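PDB 6M6T: 4-alpha-glucanotransferase from Streptococcus agalactiae, which is an amylomaltase, also called disproportionating enzyme, a member of the TIM-barrel clan seen here with glycans bound in its pockets. Local coordinates for residues Leu20-Phe25 with Glu107-Val112; Glu114-Asn119 with Gln192-Lys197; Pro232-Leu237 with Trp268-Glu273; Pro323-Phe328 with Glu353-Gly358. All coordinates share one frame; numbering follows the deposited sequence.

Interaction 1: residues Leu20-Phe25 with Glu107-Val112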
# COMPACT_ATOMS: atom_id res chain seq x y z
N LEU A 20 19.20 -4.41 7.35
CA LEU A 20 18.94 -2.96 7.34
C LEU A 20 17.76 -2.58 8.23
O LEU A 20 17.46 -1.41 8.23
CB LEU A 20 18.69 -2.50 5.91
CG LEU A 20 19.83 -2.75 4.93
CD1 LEU A 20 19.60 -1.99 3.64
CD2 LEU A 20 21.15 -2.34 5.55
N GLY A 21 17.10 -3.53 8.89
CA GLY A 21 16.01 -3.17 9.81
C GLY A 21 14.67 -3.09 9.12
O GLY A 21 13.69 -2.80 9.76
N ILE A 22 14.65 -3.39 7.85
CA ILE A 22 13.42 -3.28 7.08
C ILE A 22 13.67 -3.87 5.71
O ILE A 22 14.76 -3.71 5.15
CB ILE A 22 12.96 -1.81 6.99
CG1 ILE A 22 11.55 -1.74 6.38
CG2 ILE A 22 13.97 -0.98 6.20
CD1 ILE A 22 10.63 -0.84 7.12
N GLY A 23 12.68 -4.57 5.16
CA GLY A 23 12.83 -5.13 3.83
C GLY A 23 13.16 -4.07 2.79
O GLY A 23 12.86 -2.89 2.94
N THR A 24 13.80 -4.51 1.73
CA THR A 24 14.41 -3.64 0.74
C THR A 24 14.18 -4.22 -0.65
O THR A 24 13.95 -5.42 -0.81
CB THR A 24 15.94 -3.53 0.96
OG1 THR A 24 16.60 -4.66 0.35
CG2 THR A 24 16.32 -3.50 2.45
N PHE A 25 14.40 -3.39 -1.67
CA PHE A 25 14.43 -3.95 -3.02
C PHE A 25 15.73 -4.70 -3.29
O PHE A 25 16.32 -4.60 -4.37
CB PHE A 25 14.25 -2.84 -4.05
CG PHE A 25 12.94 -2.09 -3.94
CD1 PHE A 25 11.77 -2.73 -3.56
CD2 PHE A 25 12.89 -0.73 -4.24
CE1 PHE A 25 10.59 -2.03 -3.48
CE2 PHE A 25 11.70 -0.03 -4.16
CZ PHE A 25 10.55 -0.68 -3.79
N GLU A 107 16.19 8.39 10.92
CA GLU A 107 17.41 8.92 11.52
C GLU A 107 18.65 8.23 10.95
O GLU A 107 19.56 8.88 10.43
CB GLU A 107 17.33 8.77 13.05
CG GLU A 107 18.65 9.00 13.81
CD GLU A 107 18.76 8.18 15.11
OE1 GLU A 107 19.55 7.19 15.15
OE2 GLU A 107 18.06 8.53 16.09
N LYS A 108 18.67 6.89 11.00
CA LYS A 108 19.92 6.18 10.75
C LYS A 108 20.23 5.98 9.27
O LYS A 108 21.40 5.75 8.93
CB LYS A 108 19.89 4.82 11.45
CG LYS A 108 19.93 4.92 12.97
CD LYS A 108 20.68 3.75 13.61
CE LYS A 108 20.68 3.87 15.13
NZ LYS A 108 19.31 4.20 15.64
N ARG A 109 19.25 6.06 8.37
CA ARG A 109 19.60 5.86 6.97
C ARG A 109 20.23 7.09 6.34
O ARG A 109 20.84 6.97 5.27
CB ARG A 109 18.36 5.47 6.16
CG ARG A 109 17.65 4.25 6.66
CD ARG A 109 16.40 3.99 5.84
NE ARG A 109 16.69 3.63 4.46
CZ ARG A 109 17.09 2.42 4.07
NH1 ARG A 109 17.26 1.45 4.97
NH2 ARG A 109 17.33 2.17 2.79
N ARG A 110 20.12 8.25 6.98
CA ARG A 110 20.33 9.51 6.26
C ARG A 110 21.80 9.78 5.93
O ARG A 110 22.09 10.13 4.77
CB ARG A 110 19.69 10.66 7.05
CG ARG A 110 19.64 11.95 6.30
CD ARG A 110 18.87 11.77 5.02
NE ARG A 110 18.81 12.99 4.21
CZ ARG A 110 18.01 14.03 4.46
NH1 ARG A 110 17.21 14.04 5.52
NH2 ARG A 110 18.04 15.08 3.64
N PRO A 111 22.76 9.68 6.87
CA PRO A 111 24.18 9.73 6.46
C PRO A 111 24.51 8.84 5.27
O PRO A 111 25.23 9.27 4.35
CB PRO A 111 24.92 9.24 7.71
CG PRO A 111 23.85 8.66 8.63
CD PRO A 111 22.63 9.49 8.32
N VAL A 112 23.97 7.61 5.25
CA VAL A 112 24.28 6.63 4.21
C VAL A 112 23.73 7.07 2.86
O VAL A 112 24.44 7.05 1.83
CB VAL A 112 23.72 5.26 4.61
CG1 VAL A 112 24.15 4.20 3.61
CG2 VAL A 112 24.09 4.91 6.06
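The NH1 atom of Arg109 is the meeting point of the two segments, touched by Leu20 CB at 4.3 Å and by Ile22 CG2, likewise at 4.3 Å. Leu20 comes to the edge of the guanidinium, close to its plane, whereas the Ile22 methyl approaches obliquely. The backbones stay well apart, with the CA atoms of Leu20 and Arg109 8.9 Å from each other, and the arginine does the reaching. From CA to CD its chain is extended (chi2 177°) before it bends at chi3 (66°), which carries the guanidinium from the helix to the loop. There NH2 makes a weak hydrogen bond to Ile72 O, and Phe74 of helix 74-78 packs against both Arg109 and Leu20. On the same helix Lys108 NZ forms a salt bridge with Glu107 OE1 at 3.0 Å, approaching from above the carboxylate plane. A kink follows at Pro111 and Val112, whose backbone N atoms make no bond to the turn before. The loop follows strand 6-10 of the barrel, while helix 105-122 belongs to the long excursion between strands 43-45 and 212-217. Across this buried junction the cationic group meets hydrocarbon and finds no acceptor among residues 20-25. The contact is therefore one of van der Waals type, and the polar hold on the guanidinium that is evident, a weak one, comes from the neighbouring Ile72 carbonyl.

Interaction 2: residues Glu114-Asn119 with Gln192-Lys197; sequences EKAVKN and QYFFYK
Ala116 faces Phe194 of the second helix with both its methyl and its carbonyl. Its CB points toward that helix and lies 4.3 Å from Phe194 CE2, and its backbone O sits at the edge of the ring, near the ring plane, 4.1 Å from Phe194 CZ. One residue further on, Val117 supplies the closest approach, its CG2 lying 3.7 Å from Phe194 CE2. With CG1 anti to the backbone N (chi1 171°), CG2 is the branch left beside that nitrogen, and it reaches the ring obliquely. Phe194 thus serves two successive residues of helix 105-122 with one end of its ring, and the CA atoms of Val117 and Phe194 remain 9.0 Å apart. Leu77 of helix 74-78 touches both Ala116 and Phe194, and Ile72 adds to the cover of Phe194. Val117 also packs on Tyr187, Val190 and Thr191, one to two turns earlier on helix 182-208. All three touching residues are buried and apolar in their side chains. The arrangement is helix-on-helix packing through a single projecting aromatic, inside the largely helical excursion that the chain makes between barrel strands 43-45 and 212-217.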
# COMPACT_ATOMS: atom_id res chain seq x y z
N GLU A 114 22.85 10.05 1.99
CA GLU A 114 23.53 11.27 1.58
C GLU A 114 24.91 10.97 0.98
O GLU A 114 25.29 11.57 -0.03
CB GLU A 114 23.65 12.23 2.76
CG GLU A 114 22.67 13.40 2.70
CD GLU A 114 22.18 13.84 4.08
OE1 GLU A 114 22.94 13.73 5.07
OE2 GLU A 114 21.01 14.26 4.17
N LYS A 115 25.66 10.05 1.60
CA LYS A 115 26.95 9.64 1.03
C LYS A 115 26.76 9.08 -0.39
O LYS A 115 27.50 9.45 -1.32
CB LYS A 115 27.62 8.62 1.98
CG LYS A 115 29.04 8.17 1.61
CD LYS A 115 30.16 9.15 2.03
CE LYS A 115 30.54 9.05 3.51
NZ LYS A 115 30.66 7.65 4.02
N ALA A 116 25.73 8.25 -0.59
CA ALA A 116 25.49 7.67 -1.91
C ALA A 116 25.08 8.73 -2.93
O ALA A 116 25.48 8.66 -4.10
CB ALA A 116 24.43 6.58 -1.83
N VAL A 117 24.27 9.71 -2.53
CA VAL A 117 23.84 10.75 -3.47
C VAL A 117 25.00 11.67 -3.83
O VAL A 117 25.16 12.07 -5.00
CB VAL A 117 22.64 11.52 -2.88
CG1 VAL A 117 22.31 12.75 -3.73
CG2 VAL A 117 21.42 10.60 -2.76
N LYS A 118 25.85 12.01 -2.84
CA LYS A 118 27.07 12.77 -3.08
C LYS A 118 28.00 12.05 -4.05
O LYS A 118 28.60 12.69 -4.93
CB LYS A 118 27.80 13.04 -1.75
CG LYS A 118 29.21 13.65 -1.86
CD LYS A 118 29.79 14.02 -0.47
CE LYS A 118 29.79 15.54 -0.19
NZ LYS A 118 28.45 16.13 0.17
N ASN A 119 28.14 10.72 -3.90
CA ASN A 119 29.00 9.98 -4.82
C ASN A 119 28.36 9.79 -6.18
O ASN A 119 29.07 9.76 -7.19
CB ASN A 119 29.37 8.61 -4.23
CG ASN A 119 30.31 8.73 -3.06
OD1 ASN A 119 31.30 9.46 -3.10
ND2 ASN A 119 29.99 8.00 -1.98
N GLN A 192 14.85 9.59 -5.21
CA GLN A 192 13.75 9.08 -6.03
C GLN A 192 14.28 8.31 -7.23
O GLN A 192 13.71 7.28 -7.63
CB GLN A 192 12.82 10.21 -6.46
CG GLN A 192 11.83 10.71 -5.37
CD GLN A 192 11.09 9.58 -4.64
OE1 GLN A 192 10.29 8.85 -5.22
NE2 GLN A 192 11.35 9.46 -3.34
N TYR A 193 15.40 8.78 -7.81
CA TYR A 193 16.01 8.06 -8.93
C TYR A 193 16.46 6.67 -8.49
O TYR A 193 16.27 5.68 -9.22
CB TYR A 193 17.19 8.86 -9.48
CG TYR A 193 18.11 8.07 -10.41
CD1 TYR A 193 17.78 7.87 -11.75
CD2 TYR A 193 19.32 7.53 -9.95
CE1 TYR A 193 18.62 7.16 -12.60
CE2 TYR A 193 20.16 6.82 -10.80
CZ TYR A 193 19.80 6.63 -12.12
OH TYR A 193 20.63 5.93 -12.96
N PHE A 194 17.06 6.57 -7.30
CA PHE A 194 17.47 5.28 -6.76
C PHE A 194 16.28 4.35 -6.61
O PHE A 194 16.31 3.20 -7.07
CB PHE A 194 18.12 5.47 -5.39
CG PHE A 194 19.47 6.04 -5.45
CD1 PHE A 194 20.30 5.76 -6.53
CD2 PHE A 194 19.93 6.86 -4.44
CE1 PHE A 194 21.56 6.28 -6.59
CE2 PHE A 194 21.17 7.39 -4.50
CZ PHE A 194 22.00 7.10 -5.58
N PHE A 195 15.25 4.83 -5.92
CA PHE A 195 14.02 4.08 -5.76
C PHE A 195 13.58 3.48 -7.08
O PHE A 195 13.42 2.26 -7.20
CB PHE A 195 12.91 4.97 -5.22
CG PHE A 195 11.74 4.20 -4.70
CD1 PHE A 195 10.72 3.80 -5.56
CD2 PHE A 195 11.67 3.83 -3.36
CE1 PHE A 195 9.64 3.06 -5.08
CE2 PHE A 195 10.60 3.11 -2.87
CZ PHE A 195 9.58 2.72 -3.72
N TYR A 196 13.37 4.33 -8.08
CA TYR A 196 12.75 3.83 -9.30
C TYR A 196 13.68 2.87 -10.04
O TYR A 196 13.22 1.84 -10.54
CB TYR A 196 12.31 4.99 -10.19
CG TYR A 196 10.93 5.45 -9.81
CD1 TYR A 196 10.70 6.01 -8.56
CD2 TYR A 196 9.85 5.29 -10.68
CE1 TYR A 196 9.43 6.43 -8.18
CE2 TYR A 196 8.57 5.70 -10.31
CZ TYR A 196 8.38 6.27 -9.06
OH TYR A 196 7.13 6.68 -8.66
N LYS A 197 14.99 3.17 -10.10
CA LYS A 197 15.95 2.25 -10.72
C LYS A 197 15.88 0.85 -10.09
O LYS A 197 15.69 -0.16 -10.79
CB LYS A 197 17.36 2.86 -10.60
CG LYS A 197 18.45 2.22 -11.45
CD LYS A 197 19.70 1.95 -10.59
CE LYS A 197 20.99 2.15 -11.38
NZ LYS A 197 20.94 1.43 -12.68

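Interaction 3: residues Pro232-Leu237 with Trp268-Glu273; sequences PELFKL and WDYHKE
Tyr270 lays one face of its ring against Glu233 and also touches Leu234. Its CG stands anti to the backbone N (chi1 178°), which sends the ring out from helix 268-273 over the 3-10 turn 232-234. Glu233 CG makes a CH-pi contact, 3.7 Å from the centroid of the Tyr270 ring and 26° off the normal, displaced toward the phenol end, where it is 3.4 Å from Tyr270 CZ. The glutamate bends at chi2, and its carboxylate stands nearly perpendicular to the ring. Leu234 CD2 adds an oblique apolar contact with Tyr270 CE2 at 3.5 Å. The next residue, His271, provides the polar link: NE2 donates to Leu234 O at 3.1 Å, with an N-H...O angle of 161°. The carbonyl oxygen lies in the imidazole plane, and the donor in turn sits in the carbonyl plane, on a lone pair. Leu234 CB also comes within 3.7 Å of His271 NE2. Tyr266 and Trp279 meet the imidazole ring, and Trp278 of helix 277-289 touches both His271 and Leu234. The contact joins the chain just before strand 245-249 to the chain just after its antiparallel neighbour 259-264. One nearly straight bond engages the carbonyl of the buried Leu234 and should limit the imidazole's rotation, while the rest is packing of Glu233 and Leu234 around the tyrosine ring.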
# COMPACT_ATOMS: atom_id res chain seq x y z
N PRO A 232 -4.01 22.77 -4.83
CA PRO A 232 -5.02 22.82 -3.75
C PRO A 232 -6.45 22.74 -4.25
O PRO A 232 -7.34 22.40 -3.46
CB PRO A 232 -4.75 24.18 -3.09
CG PRO A 232 -4.17 25.02 -4.19
CD PRO A 232 -3.34 24.08 -5.02
N GLU A 233 -6.69 23.04 -5.53
CA GLU A 233 -8.02 23.10 -6.13
C GLU A 233 -8.65 21.72 -6.28
O GLU A 233 -9.78 21.64 -6.78
CB GLU A 233 -7.93 23.81 -7.48
CG GLU A 233 -7.06 23.09 -8.50
CD GLU A 233 -5.57 23.49 -8.46
OE1 GLU A 233 -4.84 23.19 -9.43
OE2 GLU A 233 -5.13 24.11 -7.47
N LEU A 234 -7.97 20.65 -5.89
CA LEU A 234 -8.52 19.31 -5.87
C LEU A 234 -9.22 18.97 -4.56
O LEU A 234 -9.94 17.96 -4.49
CB LEU A 234 -7.42 18.26 -6.13
CG LEU A 234 -6.47 18.49 -7.30
CD1 LEU A 234 -5.34 17.46 -7.31
CD2 LEU A 234 -7.24 18.48 -8.59
N PHE A 235 -9.03 19.80 -3.53
CA PHE A 235 -9.49 19.51 -2.18
C PHE A 235 -10.45 20.59 -1.69
O PHE A 235 -10.59 21.66 -2.28
CB PHE A 235 -8.30 19.39 -1.21
CG PHE A 235 -7.26 18.40 -1.65
CD1 PHE A 235 -6.25 18.77 -2.53
CD2 PHE A 235 -7.28 17.11 -1.17
CE1 PHE A 235 -5.28 17.85 -2.94
CE2 PHE A 235 -6.32 16.18 -1.57
CZ PHE A 235 -5.32 16.56 -2.46
N LYS A 236 -11.15 20.27 -0.61
CA LYS A 236 -11.96 21.24 0.12
C LYS A 236 -11.07 21.83 1.20
O LYS A 236 -11.03 21.35 2.33
CB LYS A 236 -13.19 20.57 0.72
CG LYS A 236 -14.17 19.97 -0.28
CD LYS A 236 -15.34 19.28 0.43
CE LYS A 236 -16.37 18.76 -0.59
NZ LYS A 236 -17.58 18.11 -0.00
N LEU A 237 -10.33 22.89 0.85
CA LEU A 237 -9.45 23.56 1.81
C LEU A 237 -9.72 25.06 1.80
O LEU A 237 -10.43 25.58 0.93
CB LEU A 237 -7.96 23.30 1.52
CG LEU A 237 -7.48 21.87 1.21
CD1 LEU A 237 -6.28 21.94 0.30
CD2 LEU A 237 -7.16 21.03 2.46
N TRP A 268 -14.89 16.99 -5.60
CA TRP A 268 -15.12 16.16 -6.77
C TRP A 268 -15.71 16.95 -7.93
O TRP A 268 -15.61 16.51 -9.09
CB TRP A 268 -16.02 14.97 -6.40
CG TRP A 268 -15.31 13.83 -5.68
CD1 TRP A 268 -15.38 13.54 -4.35
CD2 TRP A 268 -14.46 12.84 -6.26
NE1 TRP A 268 -14.63 12.43 -4.06
CE2 TRP A 268 -14.04 11.98 -5.22
CE3 TRP A 268 -14.01 12.59 -7.56
CZ2 TRP A 268 -13.19 10.90 -5.43
CZ3 TRP A 268 -13.16 11.51 -7.78
CH2 TRP A 268 -12.76 10.68 -6.71
N ASP A 269 -16.30 18.12 -7.66
CA ASP A 269 -16.79 18.97 -8.74
C ASP A 269 -15.64 19.48 -9.60
O ASP A 269 -15.72 19.42 -10.84
CB ASP A 269 -17.62 20.12 -8.18
CG ASP A 269 -18.92 19.65 -7.53
OD1 ASP A 269 -19.74 19.01 -8.23
OD2 ASP A 269 -19.11 19.90 -6.31
N TYR A 270 -14.56 19.98 -8.98
CA TYR A 270 -13.40 20.41 -9.76
C TYR A 270 -12.86 19.26 -10.60
O TYR A 270 -12.39 19.48 -11.72
CB TYR A 270 -12.28 20.96 -8.89
CG TYR A 270 -11.04 21.36 -9.71
CD1 TYR A 270 -10.97 22.60 -10.34
CD2 TYR A 270 -9.96 20.49 -9.86
CE1 TYR A 270 -9.85 22.97 -11.09
CE2 TYR A 270 -8.85 20.86 -10.62
CZ TYR A 270 -8.80 22.09 -11.23
OH TYR A 270 -7.70 22.45 -11.98
N HIS A 271 -12.93 18.03 -10.08
CA HIS A 271 -12.48 16.88 -10.86
C HIS A 271 -13.37 16.67 -12.08
O HIS A 271 -12.87 16.57 -13.21
CB HIS A 271 -12.46 15.63 -9.99
CG HIS A 271 -11.51 15.71 -8.84
ND1 HIS A 271 -10.55 14.75 -8.61
CD2 HIS A 271 -11.37 16.62 -7.85
CE1 HIS A 271 -9.86 15.07 -7.53
NE2 HIS A 271 -10.34 16.20 -7.05
N LYS A 272 -14.70 16.60 -11.88
CA LYS A 272 -15.60 16.39 -13.01
C LYS A 272 -15.38 17.46 -14.07
O LYS A 272 -15.26 17.15 -15.26
CB LYS A 272 -17.06 16.37 -12.56
CG LYS A 272 -17.97 15.58 -13.51
CD LYS A 272 -19.41 16.06 -13.50
CE LYS A 272 -20.28 15.20 -14.41
NZ LYS A 272 -19.77 15.18 -15.81
N GLU A 273 -15.27 18.72 -13.65
CA GLU A 273 -15.04 19.77 -14.63
C GLU A 273 -13.69 19.59 -15.33
O GLU A 273 -13.59 19.75 -16.55
CB GLU A 273 -15.13 21.15 -13.97
CG GLU A 273 -16.52 21.83 -14.14
CD GLU A 273 -16.73 22.50 -15.52
OE1 GLU A 273 -15.80 23.21 -15.99
OE2 GLU A 273 -17.81 22.32 -16.13

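Interaction 4: residues Pro323-Phe328 with Glu353-Gly358; sequences PGPELF and ERLLAG
Leu355 and Phe328 meet through apolar contact, as does Leu355 with Pro325, and a single methyl does nearly all the work. Leu355 CD2 lies 3.8 Å from Phe328 CD2, at an oblique approach to the ring, and 4.1 Å from Pro325 CD, the leucine crossing both side chains at about a right angle. Phe328 holds CG anti to its carbonyl carbon and beside the backbone N (chi1 -74°), which directs the ring toward Leu355. The same methyl reaches the main chain, Leu355 CD2 lying 3.9 Å from Gly324 C. Helices 324-328 and 353-358 run nearly parallel, 17° apart, with their axes 10.2 Å from each other. That is the geometry of consecutive helices on the outside of a TIM barrel: helix 324-335 leads into strand 340-342, and helix 350-359 leads from it to strand 363-366. Glu343, Leu345, Gly346 and Tyr347, which line a glycan pocket, follow that strand, and the Leu355 side chain is about 12 Å from a bound AC1. Aromatic contacts are also made by Phe328, which meets Phe301 edge-to-face and Phe298 with planes about 40° apart. Polar bonding includes backbone bonds within the first helix: Pro323, at the N-cap position, accepts Leu327 N on its O at 3.2 Å, and Gly324 O accepts Phe328 N.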
# COMPACT_ATOMS: atom_id res chain seq x y z
N PRO A 323 -18.52 11.18 -8.09
CA PRO A 323 -18.98 10.84 -9.45
C PRO A 323 -18.28 9.62 -10.06
O PRO A 323 -17.68 9.69 -11.14
CB PRO A 323 -18.66 12.12 -10.22
CG PRO A 323 -17.37 12.54 -9.60
CD PRO A 323 -17.50 12.24 -8.13
N GLY A 324 -18.38 8.48 -9.38
CA GLY A 324 -17.74 7.26 -9.80
C GLY A 324 -17.93 6.89 -11.26
O GLY A 324 -16.97 6.70 -12.01
N PRO A 325 -19.20 6.73 -11.67
CA PRO A 325 -19.49 6.36 -13.07
C PRO A 325 -18.77 7.19 -14.12
O PRO A 325 -18.17 6.63 -15.05
CB PRO A 325 -21.01 6.54 -13.15
CG PRO A 325 -21.48 6.25 -11.76
CD PRO A 325 -20.40 6.70 -10.82
N GLU A 326 -18.81 8.53 -14.00
CA GLU A 326 -18.14 9.39 -14.98
C GLU A 326 -16.63 9.17 -14.97
O GLU A 326 -16.00 9.05 -16.02
CB GLU A 326 -18.48 10.86 -14.71
CG GLU A 326 -19.96 11.21 -14.76
CD GLU A 326 -20.71 10.72 -13.53
OE1 GLU A 326 -21.94 10.42 -13.62
OE2 GLU A 326 -20.06 10.61 -12.46
N LEU A 327 -16.03 9.11 -13.77
CA LEU A 327 -14.59 8.92 -13.66
C LEU A 327 -14.16 7.65 -14.36
O LEU A 327 -13.20 7.64 -15.14
CB LEU A 327 -14.17 8.87 -12.19
CG LEU A 327 -12.85 8.15 -11.93
CD1 LEU A 327 -11.68 9.04 -12.33
CD2 LEU A 327 -12.70 7.71 -10.48
N PHE A 328 -14.87 6.56 -14.10
CA PHE A 328 -14.40 5.30 -14.66
C PHE A 328 -14.72 5.18 -16.14
O PHE A 328 -13.95 4.56 -16.89
CB PHE A 328 -14.94 4.14 -13.83
CG PHE A 328 -14.25 3.99 -12.49
CD1 PHE A 328 -12.96 3.48 -12.41
CD2 PHE A 328 -14.88 4.41 -11.32
CE1 PHE A 328 -12.31 3.36 -11.19
CE2 PHE A 328 -14.23 4.29 -10.09
CZ PHE A 328 -12.95 3.76 -10.03
N GLU A 353 -22.64 -1.33 -5.91
CA GLU A 353 -22.77 -2.52 -6.73
C GLU A 353 -22.93 -2.16 -8.20
O GLU A 353 -22.43 -2.87 -9.09
CB GLU A 353 -23.93 -3.37 -6.23
CG GLU A 353 -23.71 -3.97 -4.84
CD GLU A 353 -24.93 -4.77 -4.33
OE1 GLU A 353 -26.02 -4.17 -4.16
OE2 GLU A 353 -24.79 -5.99 -4.10
N ARG A 354 -23.59 -1.03 -8.49
CA ARG A 354 -23.66 -0.56 -9.87
C ARG A 354 -22.28 -0.12 -10.37
O ARG A 354 -21.93 -0.39 -11.53
CB ARG A 354 -24.68 0.57 -10.01
CG ARG A 354 -26.09 0.21 -9.58
CD ARG A 354 -27.10 0.37 -10.69
NE ARG A 354 -27.26 1.78 -11.05
CZ ARG A 354 -28.01 2.20 -12.06
NH1 ARG A 354 -28.69 1.33 -12.80
NH2 ARG A 354 -28.10 3.51 -12.32
N LEU A 355 -21.52 0.61 -9.54
CA LEU A 355 -20.14 0.97 -9.88
C LEU A 355 -19.36 -0.25 -10.32
O LEU A 355 -18.76 -0.27 -11.41
CB LEU A 355 -19.44 1.61 -8.69
CG LEU A 355 -18.95 3.04 -8.87
CD1 LEU A 355 -18.01 3.43 -7.72
CD2 LEU A 355 -18.27 3.20 -10.21
N LEU A 356 -19.35 -1.29 -9.47
CA LEU A 356 -18.62 -2.51 -9.81
C LEU A 356 -19.11 -3.10 -11.13
O LEU A 356 -18.35 -3.19 -12.10
CB LEU A 356 -18.69 -3.54 -8.68
CG LEU A 356 -17.39 -4.37 -8.59
CD1 LEU A 356 -16.18 -3.50 -8.82
CD2 LEU A 356 -17.23 -5.09 -7.25
N ALA A 357 -20.40 -3.46 -11.21
CA ALA A 357 -20.92 -4.06 -12.44
C ALA A 357 -20.53 -3.25 -13.69
O ALA A 357 -20.13 -3.83 -14.72
CB ALA A 357 -22.43 -4.20 -12.35
N GLY A 358 -20.60 -1.92 -13.60
CA GLY A 358 -20.19 -1.10 -14.72
C GLY A 358 -18.72 -1.21 -15.07
O GLY A 358 -18.34 -1.04 -16.23

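The four contacts fall into two pairs on different parts of the molecule. Interactions 1 and 2 share helix 105-122 and are buried; they touch through Phe25 and Phe195. Interaction 1 ties that helix to the loop after strand 6-10, and interaction 2 ties it to helix 182-208 within the same helical excursion. Interactions 3 and 4 are only partly buried and meet where Trp268 packs on Pro323 and Lys272 on Glu326, joining the antiparallel-sheet region to the barrel's helical layer. The centres of 1 and 4 are about 41 Å apart, across the chain's centre. Interactions 2 and 4 are purely apolar between side chains, 1 sets a cation against hydrocarbon, and 3 alone has a hydrogen bond between its segments.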